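Local coordinates for beta-glucuronidase (Dictyoglomus thermophilum, PDB 6XXW), which probably hydrolyses beta-D-glucuronides, releasing glucuronic acid, at residues D462-N467 against E495-P500; Q485-L490 against D539-V544. All blocks are in the same frame, centred on the assembly; numbering follows the deposited sequence.

Interaction 1: residues D462-N467 against E495-P500; sequences DVICVN and ELYRKP
In the beta-alpha-beta unit made by strand 463-467, helix 482-497 and strand 501-505, Val463 and Ile464, toward the N-terminal end of 462-467, meet the chain that leaves the helix for the second strand. The polar link is a backbone bond from Ile464 N to Pro500 O, 2.9 Å long and nearly straight at 165°. It begins the parallel pairing that Ile464 and Val466 continue with Ile502. Beside it, Val463 lays CG1 against the same carbonyl, 3.5 Å from Pro500 O. The proline ring comes up to the carbonyl that precedes Val463, with Pro500 CD 3.6 Å from Asp462 O.

Ile464 fills the angle between strand and helix end. With CG1 turned away from its own carbonyl carbon (chi1 -57°), its chain runs toward the helix, and Ile464 CD1 reaches Tyr497 CD2 at 3.8 Å, approaching the ring obliquely. Leu496 CB lies over one face of that ring, and Tyr497 OH bonds to Ala452 O. The aliphatic part of Lys499 crosses Ile464 at about a right angle, Lys499 CB 4.0 Å from Ile464 CG1, while its amino group bends round to a weak bond with Val461 O. Between Tyr497 and Lys499, Arg498, with positive phi, is the first residue to leave the helical course. The arrangement is that of a right-handed beta-alpha-beta crossover in a TIM barrel, closing where helix gives way to the next parallel strand.

Interaction 2: residues Q485-L490 against D539-V544; sequences QLERDL and DRLDFV
Glu487 and Arg540 meet at the outer end of this contact in a salt bridge gathered on one oxygen. Glu487 OE2 lies at the edge of the guanidinium, 2.5 Å from Arg540 NH1, shorter than usual and of doubtful exact length, and 2.9 Å from NH2 of the same arginine, the latter bond weak and bent to 129°. Arg540 NH1 meets the carboxylate on the syn side but tilted 30° out of its plane, and that plane is turned 44° from the guanidinium. Glu487 reaches across with an extended chain, whereas Arg540 folds back at chi3 to present its two terminal nitrogens.

Farther in, the contact is mainly apolar. Leu490 CB packs on Leu541 CD1 at 3.8 Å, the two leucines crossing at about a right angle, and Leu490 CD1 stands 4.3 Å from Val544 CG2. A carbonyl also meets the aromatic ring here: Phe543 CE1 lies 3.4 Å from Leu490 O, which approaches obliquely.

A type I turn from Leu541 to Val544 gathers these side chains, and Tyr494 stacks on the Phe543 ring. Arg491 NE forms a salt bridge with Glu487 OE1, so both carboxylate oxygens have arginine partners. This double pairing probably stabilises the ionised carboxylate of Glu487 beside an apolar side-chain contact.

In the fold
Both interactions use helix 482-497, and their centres lie 11 Å apart on the same side of the chain's centre. Interaction 1 joins the helix's C-terminal exit to the strand before it, within one beta-alpha-beta unit; interaction 2 joins an earlier part of the helix to the loop between helix 524-538 and strand 544-550, the next unit round the barrel. They touch through Val466 and Leu490, at least in one of the two modelled conformers of Val466. Interaction 1, partly buried beside the barrel strands, relies on a main-chain bond and aliphatic contacts. Interaction 2 is mostly buried but ends at the exposed Arg540 in a side-chain ion pair. A Phe543-Ile501 backbone bond ties the two regions further.

Interaction 1: residues D462-N467 against E495-P500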
# COMPACT_ATOMS: atom_id res chain seq x y z
N ASP A 462 -3.04 -28.32 -33.25
CA ASP A 462 -4.39 -28.85 -33.05
C ASP A 462 -5.35 -27.82 -32.46
O ASP A 462 -6.55 -27.84 -32.76
CB ASP A 462 -4.36 -30.06 -32.12
CG ASP A 462 -3.59 -31.23 -32.71
OD1 ASP A 462 -3.89 -31.61 -33.86
OD2 ASP A 462 -2.70 -31.75 -32.02
N VAL A 463 -4.85 -26.95 -31.59
CA VAL A 463 -5.65 -25.96 -30.89
C VAL A 463 -4.91 -24.64 -30.97
O VAL A 463 -3.68 -24.60 -30.82
CB VAL A 463 -5.89 -26.36 -29.41
CG1 VAL A 463 -6.63 -25.24 -28.65
CG2 VAL A 463 -6.67 -27.66 -29.34
N ILE A 464 -5.65 -23.55 -31.22
CA ILE A 464 -5.06 -22.21 -31.30
C ILE A 464 -5.08 -21.58 -29.91
O ILE A 464 -6.12 -21.54 -29.25
CB ILE A 464 -5.83 -21.33 -32.30
CG1 ILE A 464 -5.85 -21.98 -33.69
CG2 ILE A 464 -5.24 -19.91 -32.33
CD1 ILE A 464 -4.73 -21.57 -34.60
N CYS A 465 -3.93 -21.05 -29.49
CA CYS A 465 -3.82 -20.28 -28.25
C CYS A 465 -3.36 -18.88 -28.62
O CYS A 465 -2.27 -18.70 -29.17
CB CYS A 465 -2.84 -20.95 -27.28
SG CYS A 465 -3.44 -22.47 -26.49
N VAL A 466 -4.17 -17.87 -28.32
CA VAL A 466 -3.85 -16.49 -28.67
C VAL A 466 -3.82 -15.64 -27.41
O VAL A 466 -4.72 -15.72 -26.56
CB VAL A 466 -4.84 -15.91 -29.70
CG1 VAL A 466 -6.25 -15.87 -29.17
CG2 VAL A 466 -4.39 -14.54 -30.15
N ASN A 467 -2.77 -14.83 -27.30
CA ASN A 467 -2.59 -13.85 -26.23
C ASN A 467 -3.06 -12.50 -26.75
O ASN A 467 -2.57 -12.04 -27.79
CB ASN A 467 -1.12 -13.74 -25.82
CG ASN A 467 -0.56 -15.05 -25.24
OD1 ASN A 467 -1.29 -16.01 -25.01
ND2 ASN A 467 0.75 -15.07 -25.00
N GLU A 495 -11.95 -18.32 -38.71
CA GLU A 495 -12.21 -18.35 -40.15
C GLU A 495 -10.99 -18.86 -40.92
O GLU A 495 -11.14 -19.57 -41.92
CB GLU A 495 -12.61 -16.95 -40.63
CG GLU A 495 -12.72 -16.77 -42.14
CD GLU A 495 -13.70 -17.74 -42.80
OE1 GLU A 495 -13.39 -18.23 -43.91
OE2 GLU A 495 -14.76 -18.01 -42.21
N LEU A 496 -9.79 -18.51 -40.46
CA LEU A 496 -8.59 -18.95 -41.16
C LEU A 496 -8.22 -20.40 -40.85
O LEU A 496 -7.72 -21.11 -41.72
CB LEU A 496 -7.40 -18.05 -40.82
CG LEU A 496 -7.50 -16.63 -41.38
CD1 LEU A 496 -6.40 -15.74 -40.80
CD2 LEU A 496 -7.44 -16.66 -42.89
N TYR A 497 -8.42 -20.85 -39.60
CA TYR A 497 -7.85 -22.13 -39.18
C TYR A 497 -8.86 -23.18 -38.75
O TYR A 497 -8.50 -24.37 -38.72
CB TYR A 497 -6.82 -21.89 -38.05
CG TYR A 497 -5.80 -20.87 -38.48
CD1 TYR A 497 -4.99 -21.10 -39.59
CD2 TYR A 497 -5.66 -19.66 -37.81
CE1 TYR A 497 -4.08 -20.17 -40.01
CE2 TYR A 497 -4.74 -18.71 -38.23
CZ TYR A 497 -3.96 -18.97 -39.33
OH TYR A 497 -3.04 -18.04 -39.77
N ARG A 498 -10.09 -22.80 -38.42
CA ARG A 498 -11.17 -23.76 -38.13
C ARG A 498 -10.79 -24.75 -37.04
O ARG A 498 -11.09 -25.94 -37.12
CB ARG A 498 -11.60 -24.50 -39.40
CG ARG A 498 -12.20 -23.58 -40.46
N LYS A 499 -10.13 -24.26 -36.00
CA LYS A 499 -9.68 -25.05 -34.86
C LYS A 499 -10.27 -24.47 -33.59
O LYS A 499 -10.65 -23.29 -33.56
CB LYS A 499 -8.15 -25.05 -34.77
CG LYS A 499 -7.42 -25.67 -35.96
CD LYS A 499 -5.92 -25.44 -35.84
CE LYS A 499 -5.20 -25.69 -37.18
NZ LYS A 499 -5.47 -27.04 -37.71
N PRO A 500 -10.37 -25.25 -32.50
CA PRO A 500 -10.75 -24.65 -31.22
C PRO A 500 -9.72 -23.60 -30.82
O PRO A 500 -8.53 -23.72 -31.14
CB PRO A 500 -10.76 -25.83 -30.24
CG PRO A 500 -10.60 -27.08 -31.07
CD PRO A 500 -9.96 -26.66 -32.36

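Interaction 2: residues Q485-L490 against D539-V544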
# COMPACT_ATOMS: atom_id res chain seq x y z
N GLN A 485 -12.52 -4.97 -30.99
CA GLN A 485 -11.27 -5.55 -31.48
C GLN A 485 -11.19 -7.05 -31.22
O GLN A 485 -10.75 -7.82 -32.09
CB GLN A 485 -10.09 -4.83 -30.84
CG GLN A 485 -10.06 -3.33 -31.11
CD GLN A 485 -8.89 -2.64 -30.44
OE1 GLN A 485 -8.38 -3.11 -29.43
NE2 GLN A 485 -8.46 -1.52 -31.01
N LEU A 486 -11.62 -7.49 -30.04
CA LEU A 486 -11.42 -8.89 -29.69
C LEU A 486 -12.33 -9.80 -30.49
O LEU A 486 -11.89 -10.87 -30.95
CB LEU A 486 -11.64 -9.10 -28.19
CG LEU A 486 -11.37 -10.54 -27.72
CD1 LEU A 486 -9.93 -10.94 -27.98
CD2 LEU A 486 -11.75 -10.70 -26.24
N GLU A 487 -13.59 -9.40 -30.69
CA GLU A 487 -14.49 -10.26 -31.45
C GLU A 487 -14.04 -10.38 -32.90
O GLU A 487 -14.03 -11.48 -33.46
CB GLU A 487 -15.93 -9.74 -31.39
CG GLU A 487 -16.84 -10.47 -32.38
CD GLU A 487 -18.31 -10.44 -31.99
OE1 GLU A 487 -19.11 -11.13 -32.66
OE2 GLU A 487 -18.67 -9.73 -31.02
N ARG A 488 -13.67 -9.26 -33.53
CA ARG A 488 -13.16 -9.31 -34.90
C ARG A 488 -11.93 -10.20 -35.00
O ARG A 488 -11.79 -10.98 -35.96
CB ARG A 488 -12.83 -7.90 -35.39
CG ARG A 488 -14.05 -7.05 -35.73
CD ARG A 488 -13.74 -5.56 -35.66
NE ARG A 488 -12.91 -5.12 -36.77
CZ ARG A 488 -13.39 -4.77 -37.96
NH1 ARG A 488 -14.70 -4.83 -38.19
NH2 ARG A 488 -12.57 -4.38 -38.93
N ASP A 489 -11.01 -10.07 -34.05
CA ASP A 489 -9.77 -10.85 -34.11
C ASP A 489 -10.06 -12.34 -33.99
O ASP A 489 -9.63 -13.13 -34.84
CB ASP A 489 -8.82 -10.40 -33.00
CG ASP A 489 -7.43 -11.00 -33.15
OD1 ASP A 489 -6.95 -11.10 -34.30
OD2 ASP A 489 -6.81 -11.35 -32.14
N LEU A 490 -10.81 -12.74 -32.96
CA LEU A 490 -11.04 -14.16 -32.72
C LEU A 490 -11.85 -14.80 -33.85
O LEU A 490 -11.62 -15.97 -34.17
CB LEU A 490 -11.73 -14.37 -31.38
CG LEU A 490 -10.87 -14.00 -30.18
CD1 LEU A 490 -11.63 -14.18 -28.88
CD2 LEU A 490 -9.58 -14.82 -30.17
N ASP A 539 -17.96 -15.51 -24.44
CA ASP A 539 -19.20 -16.24 -24.24
C ASP A 539 -20.07 -16.25 -25.49
O ASP A 539 -20.94 -17.11 -25.62
CB ASP A 539 -19.98 -15.66 -23.07
CG ASP A 539 -19.34 -15.96 -21.73
OD1 ASP A 539 -18.53 -16.91 -21.65
OD2 ASP A 539 -19.63 -15.24 -20.76
N ARG A 540 -19.84 -15.32 -26.41
CA ARG A 540 -20.65 -15.23 -27.62
C ARG A 540 -20.06 -16.02 -28.78
O ARG A 540 -20.65 -16.04 -29.86
CB ARG A 540 -20.81 -13.76 -28.01
CG ARG A 540 -21.52 -12.99 -26.92
CD ARG A 540 -21.95 -11.62 -27.37
NE ARG A 540 -20.86 -10.66 -27.27
CZ ARG A 540 -20.21 -10.18 -28.33
NH1 ARG A 540 -20.56 -10.58 -29.55
NH2 ARG A 540 -19.23 -9.30 -28.16
N LEU A 541 -18.93 -16.69 -28.56
CA LEU A 541 -18.19 -17.37 -29.62
C LEU A 541 -18.13 -18.87 -29.31
O LEU A 541 -17.41 -19.29 -28.39
CB LEU A 541 -16.79 -16.77 -29.76
CG LEU A 541 -16.73 -15.26 -29.97
CD1 LEU A 541 -15.28 -14.78 -30.03
CD2 LEU A 541 -17.46 -14.86 -31.25
N ASP A 542 -18.86 -19.68 -30.08
CA ASP A 542 -18.95 -21.10 -29.76
C ASP A 542 -17.66 -21.87 -30.07
O ASP A 542 -17.55 -23.03 -29.66
CB ASP A 542 -20.14 -21.74 -30.49
CG ASP A 542 -19.99 -21.79 -32.01
OD1 ASP A 542 -18.95 -21.37 -32.56
OD2 ASP A 542 -20.93 -22.28 -32.67
N PHE A 543 -16.70 -21.27 -30.75
CA PHE A 543 -15.44 -21.94 -31.05
C PHE A 543 -14.35 -21.64 -30.02
O PHE A 543 -13.26 -22.21 -30.10
CB PHE A 543 -14.95 -21.57 -32.46
CG PHE A 543 -14.90 -20.08 -32.72
CD1 PHE A 543 -13.83 -19.31 -32.27
CD2 PHE A 543 -15.91 -19.46 -33.44
CE1 PHE A 543 -13.79 -17.94 -32.51
CE2 PHE A 543 -15.86 -18.10 -33.69
CZ PHE A 543 -14.80 -17.34 -33.22
N VAL A 544 -14.63 -20.80 -29.03
CA VAL A 544 -13.68 -20.53 -27.96
C VAL A 544 -13.93 -21.54 -26.86
O VAL A 544 -15.04 -21.62 -26.31
CB VAL A 544 -13.80 -19.08 -27.45
CG1 VAL A 544 -12.98 -18.88 -26.19
CG2 VAL A 544 -13.35 -18.09 -28.54